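Local coordinates for latency-associated nuclear antigen (Murid herpesvirus 4, PDB 4BLG), which probably binds DNA through this C-terminal domain, which forms a dimer, and takes part in the latency of the virus, at residues Gln13-His18 with Asn52-Cys57; Pro34-Ser39 with Lys122-Leu127; Ser44-Tyr49 with Cys81-Leu86. One frame throughout, in Å; residues are numbered along the deposited sequence.

Interaction 1 (Gln13-His18 with Asn52-Cys57). With PO4 (phosphate ion), chain E.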
loop_
_atom_site.group_PDB
_atom_site.type_symbol
_atom_site.label_atom_id
_atom_site.label_comp_id
_atom_site.label_asym_id
_atom_site.label_seq_id
_atom_site.Cartn_x
_atom_site.Cartn_y
_atom_site.Cartn_z
ATOM N N GLN A 13 -25.148 1.915 1.642
ATOM C CA GLN A 13 -25.900 0.747 1.222
ATOM C C GLN A 13 -25.977 0.706 -0.290
ATOM O O GLN A 13 -25.910 -0.363 -0.874
ATOM C CB GLN A 13 -27.308 0.755 1.805
ATOM C CG GLN A 13 -28.152 -0.410 1.338
ATOM C CD GLN A 13 -29.571 -0.324 1.829
ATOM O OE1 GLN A 13 -29.873 -0.715 2.953
ATOM N NE2 GLN A 13 -30.457 0.196 0.990
ATOM N N GLY A 14 -26.120 1.872 -0.917
ATOM C CA GLY A 14 -26.198 1.955 -2.365
ATOM C C GLY A 14 -24.960 1.398 -3.051
ATOM O O GLY A 14 -25.026 0.461 -3.839
ATOM N N MET A 15 -23.803 1.963 -2.754
ATOM C CA MET A 15 -22.597 1.459 -3.388
ATOM C C MET A 15 -22.365 -0.017 -3.051
ATOM O O MET A 15 -21.925 -0.783 -3.903
ATOM C CB MET A 15 -21.382 2.281 -3.002
ATOM C CG MET A 15 -20.114 1.702 -3.593
ATOM S SD MET A 15 -18.713 2.810 -3.538
ATOM C CE MET A 15 -17.731 2.120 -4.872
ATOM N N ARG A 16 -22.675 -0.419 -1.824
ATOM C CA ARG A 16 -22.460 -1.806 -1.411
ATOM C C ARG A 16 -23.282 -2.776 -2.267
ATOM O O ARG A 16 -22.770 -3.764 -2.811
ATOM C CB ARG A 16 -22.785 -1.977 0.081
ATOM C CG ARG A 16 -21.649 -1.507 0.994
ATOM C CD ARG A 16 -21.905 -1.810 2.465
ATOM N NE ARG A 16 -22.921 -0.940 3.057
ATOM C CZ ARG A 16 -24.174 -1.298 3.335
ATOM N NH1 ARG A 16 -24.616 -2.524 3.079
ATOM N NH2 ARG A 16 -25.001 -0.415 3.877
ATOM N N ARG A 17 -24.562 -2.463 -2.413
ATOM C CA ARG A 17 -25.459 -3.336 -3.126
ATOM C C ARG A 17 -25.011 -3.382 -4.579
ATOM O O ARG A 17 -25.002 -4.442 -5.205
ATOM C CB ARG A 17 -26.913 -2.862 -2.977
ATOM C CG ARG A 17 -27.478 -3.068 -1.570
ATOM C CD ARG A 17 -28.920 -2.584 -1.424
ATOM N NE ARG A 17 -29.541 -3.148 -0.230
ATOM C CZ ARG A 17 -30.838 -3.079 0.063
ATOM N NH1 ARG A 17 -31.694 -2.460 -0.744
ATOM N NH2 ARG A 17 -31.288 -3.641 1.176
ATOM N N HIS A 18 -24.589 -2.233 -5.093
ATOM C CA HIS A 18 -24.150 -2.162 -6.467
ATOM C C HIS A 18 -23.038 -3.170 -6.683
ATOM O O HIS A 18 -23.127 -4.007 -7.575
ATOM C CB HIS A 18 -23.661 -0.765 -6.841
ATOM C CG HIS A 18 -22.969 -0.722 -8.168
ATOM N ND1 HIS A 18 -23.651 -0.718 -9.367
ATOM C CD2 HIS A 18 -21.655 -0.724 -8.487
ATOM C CE1 HIS A 18 -22.786 -0.702 -10.364
ATOM N NE2 HIS A 18 -21.568 -0.702 -9.856
ATOM N N ASN A 52 -12.953 7.239 2.481
ATOM C CA ASN A 52 -13.595 6.610 3.635
ATOM C C ASN A 52 -14.806 5.802 3.167
ATOM O O ASN A 52 -15.041 4.681 3.629
ATOM C CB ASN A 52 -14.031 7.635 4.689
ATOM C CG ASN A 52 -12.862 8.209 5.473
ATOM O OD1 ASN A 52 -12.711 9.426 5.569
ATOM N ND2 ASN A 52 -12.034 7.337 6.046
ATOM N N LYS A 53 -15.581 6.368 2.247
ATOM C CA LYS A 53 -16.687 5.603 1.664
ATOM C C LYS A 53 -16.189 4.281 1.086
ATOM O O LYS A 53 -16.721 3.218 1.419
ATOM C CB LYS A 53 -17.409 6.396 0.575
ATOM C CG LYS A 53 -18.660 5.705 0.014
ATOM C CD LYS A 53 -19.340 6.583 -1.042
ATOM C CE LYS A 53 -20.431 5.846 -1.818
ATOM N NZ LYS A 53 -21.403 6.782 -2.486
ATOM N N LEU A 54 -15.170 4.347 0.223
ATOM C CA LEU A 54 -14.674 3.149 -0.456
ATOM C C LEU A 54 -14.161 2.147 0.562
ATOM O O LEU A 54 -14.253 0.942 0.372
ATOM C CB LEU A 54 -13.562 3.490 -1.452
ATOM C CG LEU A 54 -13.975 3.720 -2.906
ATOM C CD1 LEU A 54 -15.150 4.656 -2.993
ATOM C CD2 LEU A 54 -12.804 4.254 -3.718
ATOM N N HIS A 55 -13.625 2.660 1.655
ATOM C CA HIS A 55 -13.067 1.808 2.685
ATOM C C HIS A 55 -14.157 0.966 3.333
ATOM O O HIS A 55 -13.972 -0.234 3.538
ATOM C CB HIS A 55 -12.364 2.632 3.751
ATOM C CG HIS A 55 -12.147 1.887 5.026
ATOM N ND1 HIS A 55 -11.207 0.886 5.152
ATOM C CD2 HIS A 55 -12.769 1.975 6.223
ATOM C CE1 HIS A 55 -11.252 0.399 6.380
ATOM N NE2 HIS A 55 -12.189 1.046 7.051
ATOM N N LYS A 56 -15.284 1.581 3.682
ATOM C CA LYS A 56 -16.370 0.800 4.284
ATOM C C LYS A 56 -17.007 -0.123 3.221
ATOM O O LYS A 56 -17.492 -1.200 3.543
ATOM C CB LYS A 56 -17.429 1.694 4.988
ATOM C CG LYS A 56 -16.946 2.557 6.212
ATOM C CD LYS A 56 -16.859 1.840 7.594
ATOM C CE LYS A 56 -16.341 2.823 8.669
ATOM N NZ LYS A 56 -15.313 2.306 9.621
ATOM N N CYS A 57 -16.974 0.284 1.953
ATOM C CA CYS A 57 -17.647 -0.476 0.894
ATOM C C CYS A 57 -16.860 -1.617 0.230
ATOM O O CYS A 57 -17.429 -2.665 -0.070
ATOM C CB CYS A 57 -18.146 0.475 -0.193
ATOM S SG CYS A 57 -19.514 1.494 0.354
HETATM P P PO4 E . -24.314 5.387 -1.817
HETATM O O1 PO4 E . -23.479 5.756 -3.020
HETATM O O2 PO4 E . -23.760 4.133 -1.184
HETATM O O3 PO4 E . -24.277 6.516 -0.815
HETATM O O4 PO4 E . -25.740 5.144 -2.250
#
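Met15 and Cys57 meet through side chains set by their first torsions. Met15 CG stands anti to the backbone N (chi1 176°), and the extended chain beyond it reaches helix 48-57. Cys57 SG, anti to its own carbonyl carbon, touches Met15 CB at 3.9 Å. Arg16 CG comes to Cys57 SG at 3.7 Å. Further out, Met15 SD packs against Leu54 CD1 at 4.0 Å. The extended Lys53 chain crosses Met15, with its CE 3.9 Å from Met15 CB.

The contact packs the N-terminal helix 13-22 against the end of helix 48-57 in the LANA DNA-binding domain. The axes of the two segments come within 9.8 Å and cross at -49°. No hydrogen bond joins the two segments. A phosphate ion, probably from the crystallisation liquor, sits between them. Met15 N donates to phosphate O2 at 2.7 Å in a nearly straight bond (172°). Lys53 NZ is near too, but its 2.4 Å distance to phosphate O1 is too short to be trusted. Tyr106 OH of helix 93-110 is also hydrogen-bonded to this ion.

The contact is thus apolar inside, with an anion at its border. The lysine charge and the amide near the start of helix 13-22 would favour a negative group there.

Interaction 2 (Pro34-Ser39 with Lys122-Leu127)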
loop_
_atom_site.group_PDB
_atom_site.type_symbol
_atom_site.label_atom_id
_atom_site.label_comp_id
_atom_site.label_asym_id
_atom_site.label_seq_id
_atom_site.Cartn_x
_atom_site.Cartn_y
_atom_site.Cartn_z
ATOM N N PRO A 34 -9.298 -16.174 -0.003
ATOM C CA PRO A 34 -8.300 -16.979 -0.694
ATOM C C PRO A 34 -7.144 -17.276 0.251
ATOM O O PRO A 34 -7.011 -16.643 1.301
ATOM C CB PRO A 34 -7.851 -16.067 -1.829
ATOM C CG PRO A 34 -8.064 -14.684 -1.308
ATOM C CD PRO A 34 -9.257 -14.757 -0.406
ATOM N N THR A 35 -6.305 -18.224 -0.130
ATOM C CA THR A 35 -5.213 -18.647 0.727
ATOM C C THR A 35 -4.153 -17.563 0.802
ATOM O O THR A 35 -3.582 -17.325 1.864
ATOM C CB THR A 35 -4.592 -19.936 0.210
ATOM O OG1 THR A 35 -5.601 -20.950 0.166
ATOM C CG2 THR A 35 -3.442 -20.389 1.118
ATOM N N HIS A 36 -3.907 -16.905 -0.330
ATOM C CA HIS A 36 -2.934 -15.817 -0.400
ATOM C C HIS A 36 -3.471 -14.671 -1.245
ATOM O O HIS A 36 -4.243 -14.881 -2.181
ATOM C CB HIS A 36 -1.610 -16.305 -1.000
ATOM C CG HIS A 36 -0.942 -17.381 -0.204
ATOM N ND1 HIS A 36 -0.762 -17.296 1.161
ATOM C CD2 HIS A 36 -0.399 -18.562 -0.582
ATOM C CE1 HIS A 36 -0.142 -18.382 1.589
ATOM N NE2 HIS A 36 0.090 -19.166 0.552
ATOM N N PHE A 37 -3.055 -13.459 -0.903
ATOM C CA PHE A 37 -3.432 -12.262 -1.642
ATOM C C PHE A 37 -2.219 -11.750 -2.406
ATOM O O PHE A 37 -1.377 -11.051 -1.845
ATOM C CB PHE A 37 -3.915 -11.184 -0.673
ATOM C CG PHE A 37 -5.191 -11.534 0.028
ATOM C CD1 PHE A 37 -5.176 -12.319 1.170
ATOM C CD2 PHE A 37 -6.411 -11.089 -0.462
ATOM C CE1 PHE A 37 -6.354 -12.653 1.815
ATOM C CE2 PHE A 37 -7.594 -11.412 0.183
ATOM C CZ PHE A 37 -7.564 -12.196 1.324
ATOM N N LYS A 38 -2.127 -12.098 -3.686
ATOM C CA LYS A 38 -0.969 -11.725 -4.495
ATOM C C LYS A 38 -1.111 -10.336 -5.115
ATOM O O LYS A 38 -0.121 -9.749 -5.559
ATOM C CB LYS A 38 -0.727 -12.758 -5.601
ATOM C CG LYS A 38 -0.386 -14.149 -5.086
ATOM C CD LYS A 38 -0.070 -15.115 -6.224
ATOM C CE LYS A 38 0.606 -16.378 -5.702
ATOM N NZ LYS A 38 1.334 -17.126 -6.769
ATOM N N SER A 39 -2.332 -9.808 -5.145
ATOM C CA SER A 39 -2.567 -8.520 -5.788
ATOM C C SER A 39 -3.431 -7.578 -4.966
ATOM O O SER A 39 -4.000 -7.947 -3.938
ATOM C CB SER A 39 -3.222 -8.715 -7.144
ATOM O OG SER A 39 -2.524 -9.662 -7.921
ATOM N N LYS A 122 5.394 -9.838 -4.498
ATOM C CA LYS A 122 6.186 -11.047 -4.718
ATOM C C LYS A 122 6.595 -11.514 -3.309
ATOM O O LYS A 122 7.258 -10.771 -2.597
ATOM C CB LYS A 122 7.419 -10.719 -5.606
ATOM N N PRO A 123 6.170 -12.721 -2.873
ATOM C CA PRO A 123 5.292 -13.701 -3.524
ATOM C C PRO A 123 3.806 -13.390 -3.349
ATOM O O PRO A 123 2.995 -13.839 -4.152
ATOM C CB PRO A 123 5.629 -14.997 -2.784
ATOM C CG PRO A 123 5.971 -14.550 -1.416
ATOM C CD PRO A 123 6.708 -13.252 -1.601
ATOM N N TYR A 124 3.472 -12.665 -2.285
ATOM C CA TYR A 124 2.112 -12.211 -2.012
ATOM C C TYR A 124 2.205 -11.227 -0.866
ATOM O O TYR A 124 3.257 -11.074 -0.264
ATOM C CB TYR A 124 1.168 -13.359 -1.636
ATOM C CG TYR A 124 1.797 -14.438 -0.784
ATOM C CD1 TYR A 124 2.114 -14.209 0.548
ATOM C CD2 TYR A 124 2.066 -15.692 -1.317
ATOM C CE1 TYR A 124 2.695 -15.205 1.323
ATOM C CE2 TYR A 124 2.641 -16.687 -0.549
ATOM C CZ TYR A 124 2.953 -16.440 0.767
ATOM O OH TYR A 124 3.523 -17.438 1.523
ATOM N N PHE A 125 1.109 -10.548 -0.565
ATOM C CA PHE A 125 1.130 -9.560 0.500
ATOM C C PHE A 125 1.180 -10.250 1.854
ATOM O O PHE A 125 0.691 -11.369 2.000
ATOM C CB PHE A 125 -0.069 -8.633 0.391
ATOM C CG PHE A 125 0.050 -7.630 -0.718
ATOM C CD1 PHE A 125 0.806 -6.486 -0.550
ATOM C CD2 PHE A 125 -0.587 -7.830 -1.924
ATOM C CE1 PHE A 125 0.921 -5.560 -1.558
ATOM C CE2 PHE A 125 -0.474 -6.900 -2.941
ATOM C CZ PHE A 125 0.285 -5.770 -2.757
ATOM N N PRO A 126 1.792 -9.586 2.849
ATOM C CA PRO A 126 2.053 -10.190 4.157
ATOM C C PRO A 126 0.812 -10.244 5.049
ATOM O O PRO A 126 0.835 -9.741 6.167
ATOM C CB PRO A 126 3.105 -9.256 4.753
ATOM C CG PRO A 126 2.761 -7.920 4.173
ATOM C CD PRO A 126 2.250 -8.187 2.788
ATOM N N LEU A 127 -0.259 -10.848 4.549
ATOM C CA LEU A 127 -1.420 -11.150 5.376
ATOM C C LEU A 127 -1.367 -12.623 5.782
ATOM O O LEU A 127 -0.910 -13.470 5.015
ATOM C CB LEU A 127 -2.707 -10.860 4.610
ATOM C CG LEU A 127 -2.806 -9.439 4.054
ATOM C CD1 LEU A 127 -3.534 -9.440 2.726
ATOM C CD2 LEU A 127 -3.498 -8.529 5.046
HETATM O O HOH W 1 -1.395 -13.174 1.332
#
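The loop that leads into strand 39-45 is tied here to the segment that follows strand 115-122, at one end of the antiparallel sheet of the DNA-binding domain. His36 and Tyr124 form a face-to-face stack. Their centroids lie 3.9 Å apart and their planes are turned by only 11°. Tyr124 CE2 sits over the centre of the imidazole, and His36 ND1 over the centre of the phenol ring. Thr35 CG2 covers the other face of the histidine, and Pro123 CG the other face of the tyrosine. Tyr124 CG, in the crowded position between its backbone N and carbonyl carbon (chi1 37°), is thereby brought to 3.9 Å from His36 CB.

Behind the stack, Phe125 N donates to Phe37 O at 2.8 Å in a nearly straight bond. Phe37 O also lies near the edge of the Phe125 ring, 3.3 Å from Phe125 CD2. Water 1 accepts from Phe37 N and donates to Phe125 O, each at 2.8 Å. Leu127 CD1 touches Phe37 CD1 at 3.7 Å, the two side chains crossing at about a right angle. Lys38 runs past Pro123 O, with CG at 3.5 Å.

Phe89 of strand 84-90 meets the Phe125 ring edge-to-face and touches Phe37 and Leu127. Lys122 pairs in an antiparallel ladder with a strand of the second subunit, so the sheet runs on across the interface.

Both backbone polar atoms of Phe37 and of Phe125 therefore have partners here. One direct bond and one water join the two loops beside the aromatic stack.

Interaction 3 (Ser44-Tyr49 with Cys81-Leu86). With PO4 (phosphate ion), chain C.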
loop_
_atom_site.group_PDB
_atom_site.type_symbol
_atom_site.label_atom_id
_atom_site.label_comp_id
_atom_site.label_asym_id
_atom_site.label_seq_id
_atom_site.Cartn_x
_atom_site.Cartn_y
_atom_site.Cartn_z
ATOM N N SER A 44 -6.891 5.880 -5.055
ATOM C CA SER A 44 -6.356 7.123 -4.538
ATOM C C SER A 44 -7.190 8.323 -4.968
ATOM O O SER A 44 -7.942 8.267 -5.941
ATOM C CB SER A 44 -4.915 7.295 -5.011
ATOM O OG SER A 44 -4.845 7.293 -6.422
ATOM N N SER A 45 -7.034 9.416 -4.234
ATOM C CA SER A 45 -7.840 10.600 -4.453
ATOM C C SER A 45 -7.431 11.680 -3.465
ATOM O O SER A 45 -6.969 11.375 -2.379
ATOM C CB SER A 45 -9.313 10.252 -4.253
ATOM O OG SER A 45 -10.076 11.414 -4.034
ATOM N N THR A 46 -7.614 12.939 -3.839
ATOM C CA THR A 46 -7.304 14.056 -2.945
ATOM C C THR A 46 -8.449 14.317 -1.972
ATOM O O THR A 46 -8.355 15.192 -1.099
ATOM C CB THR A 46 -7.039 15.355 -3.724
ATOM O OG1 THR A 46 -8.194 15.701 -4.493
ATOM C CG2 THR A 46 -5.835 15.207 -4.650
ATOM N N HIS A 47 -9.532 13.561 -2.131
ATOM C CA HIS A 47 -10.703 13.692 -1.270
ATOM C C HIS A 47 -10.782 12.535 -0.269
ATOM O O HIS A 47 -11.159 11.421 -0.624
ATOM C CB HIS A 47 -11.966 13.716 -2.128
ATOM C CG HIS A 47 -12.040 14.884 -3.055
ATOM N ND1 HIS A 47 -12.941 14.953 -4.096
ATOM C CD2 HIS A 47 -11.326 16.034 -3.099
ATOM C CE1 HIS A 47 -12.778 16.093 -4.742
ATOM N NE2 HIS A 47 -11.805 16.770 -4.156
ATOM N N PRO A 48 -10.434 12.795 0.995
ATOM C CA PRO A 48 -10.371 11.682 1.953
ATOM C C PRO A 48 -11.751 11.111 2.316
ATOM O O PRO A 48 -11.863 9.950 2.710
ATOM C CB PRO A 48 -9.701 12.313 3.181
ATOM C CG PRO A 48 -9.998 13.778 3.073
ATOM C CD PRO A 48 -10.086 14.092 1.606
ATOM N N TYR A 49 -12.786 11.923 2.180
ATOM C CA TYR A 49 -14.138 11.511 2.571
ATOM C C TYR A 49 -14.662 10.422 1.630
ATOM O O TYR A 49 -15.264 9.426 2.043
ATOM C CB TYR A 49 -15.077 12.720 2.622
ATOM C CG TYR A 49 -15.000 13.672 1.429
ATOM C CD1 TYR A 49 -14.058 14.692 1.392
ATOM C CD2 TYR A 49 -15.884 13.565 0.363
ATOM C CE1 TYR A 49 -13.978 15.561 0.326
ATOM C CE2 TYR A 49 -15.816 14.439 -0.714
ATOM C CZ TYR A 49 -14.864 15.439 -0.723
ATOM O OH TYR A 49 -14.779 16.309 -1.790
ATOM N N CYS A 81 -1.172 19.459 -2.400
ATOM C CA CYS A 81 -2.395 18.804 -2.041
ATOM C C CYS A 81 -2.049 17.384 -1.730
ATOM O O CYS A 81 -1.512 16.695 -2.568
ATOM C CB CYS A 81 -3.305 18.820 -3.241
ATOM S SG CYS A 81 -5.010 18.759 -2.777
ATOM N N VAL A 82 -2.353 16.929 -0.539
ATOM C CA VAL A 82 -2.048 15.556 -0.215
ATOM C C VAL A 82 -2.946 14.656 -1.055
ATOM O O VAL A 82 -4.070 15.018 -1.417
ATOM C CB VAL A 82 -2.183 15.244 1.290
ATOM C CG1 VAL A 82 -3.577 15.549 1.791
ATOM C CG2 VAL A 82 -1.822 13.788 1.553
ATOM N N THR A 83 -2.410 13.503 -1.410
ATOM C CA THR A 83 -3.174 12.490 -2.105
ATOM C C THR A 83 -3.348 11.327 -1.142
ATOM O O THR A 83 -2.372 10.793 -0.617
ATOM C CB THR A 83 -2.458 12.051 -3.377
ATOM O OG1 THR A 83 -2.368 13.170 -4.261
ATOM C CG2 THR A 83 -3.206 10.913 -4.062
ATOM N N TYR A 84 -4.598 10.990 -0.858
ATOM C CA TYR A 84 -4.912 9.863 0.009
ATOM C C TYR A 84 -5.046 8.578 -0.800
ATOM O O TYR A 84 -5.186 8.616 -2.013
ATOM C CB TYR A 84 -6.184 10.144 0.787
ATOM C CG TYR A 84 -6.131 11.432 1.576
ATOM C CD1 TYR A 84 -6.501 12.637 0.998
ATOM C CD2 TYR A 84 -5.712 11.444 2.890
ATOM C CE1 TYR A 84 -6.460 13.815 1.714
ATOM C CE2 TYR A 84 -5.664 12.621 3.615
ATOM C CZ TYR A 84 -6.038 13.800 3.023
ATOM O OH TYR A 84 -5.991 14.967 3.750
ATOM N N TYR A 85 -4.970 7.436 -0.120
ATOM C CA TYR A 85 -5.066 6.145 -0.792
ATOM C C TYR A 85 -5.562 5.078 0.153
ATOM O O TYR A 85 -5.570 5.259 1.355
ATOM C CB TYR A 85 -3.706 5.705 -1.343
ATOM C CG TYR A 85 -2.822 5.032 -0.309
ATOM C CD1 TYR A 85 -1.965 5.775 0.496
ATOM C CD2 TYR A 85 -2.843 3.650 -0.141
ATOM C CE1 TYR A 85 -1.154 5.158 1.445
ATOM C CE2 TYR A 85 -2.035 3.027 0.798
ATOM C CZ TYR A 85 -1.195 3.785 1.589
ATOM O OH TYR A 85 -0.393 3.161 2.522
ATOM N N LEU A 86 -5.979 3.958 -0.416
ATOM C CA LEU A 86 -6.171 2.742 0.348
ATOM C C LEU A 86 -5.854 1.593 -0.583
ATOM O O LEU A 86 -5.799 1.766 -1.795
ATOM C CB LEU A 86 -7.593 2.626 0.905
ATOM C CG LEU A 86 -8.779 2.555 -0.063
ATOM C CD1 LEU A 86 -8.842 1.235 -0.808
ATOM C CD2 LEU A 86 -10.065 2.762 0.715
HETATM P P PO4 C . -15.408 12.784 -5.645
HETATM O O1 PO4 C . -15.424 14.229 -6.058
HETATM O O2 PO4 C . -14.629 12.673 -4.364
HETATM O O3 PO4 C . -16.819 12.316 -5.414
HETATM O O4 PO4 C . -14.719 11.939 -6.692
HETATM O O HOH W 2 -5.992 16.773 -0.301
#
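Pro48 lies flat over one face of the Tyr84 ring. Its CB is 3.7 Å from the ring centroid and only 5° off the ring normal, a CH-pi contact. Pro48 CD reaches Tyr84 CE1 at 3.6 Å. The carbonyl oxygens of Ser45 and Thr46 come to the edge of the same ring. Tyr84 and Ser45 point to the same face of the sheet. Tyr84 CG stands anti to its carbonyl carbon (chi1 -55°), beside the backbone N and 4.0 Å from Pro48 CB. Leu51 of helix 48-57 packs on Tyr84 too.

Strands 39-45 and 84-90 are central neighbours in the antiparallel sheet. Ser45 and Tyr84 are a hydrogen-bonded pair: Ser45 N donates to Tyr84 O at 3.0 Å, and Tyr84 N to Ser45 O at 2.8 Å. Ser44 and Tyr85 form the next, non-hydrogen-bonded pair on the other face. There, Tyr85 OH bonds to Tyr85 OH of the second subunit.

Just after strand 39-45 comes an ST turn, in which Ser45 OG accepts from His47 N; it also bonds to Ser113 OG. Water 2 donates to Thr46 O and Val82 O. The Thr46 and Thr83 side chains cross obliquely, with Thr46 CG2 4.0 Å from Thr83 OG1. At the N-cap position, His47 ND1 donates to O2 of a phosphate ion, probably from the crystallisation liquor, at 2.8 Å.

In the fold
Interactions 1 and 3 share helix 48-57, interaction 3 at its start and interaction 1 at its end. Their centres are about 17 Å apart, and they touch where Leu86 CD2 lies 3.7 Å from His55 N. Each also holds its own phosphate ion. His111 links the two sites: its ND1 bonds to the phosphate of interaction 3, and its NE2 weakly to Lys53 of interaction 1. Interaction 2 lies across the chain's centre from both, with centres about 24 Å from interaction 1 and about 25 Å from interaction 3. Interactions 2 and 3 both reach the second subunit, where Pro126 of one copy packs on Ser44 of the other.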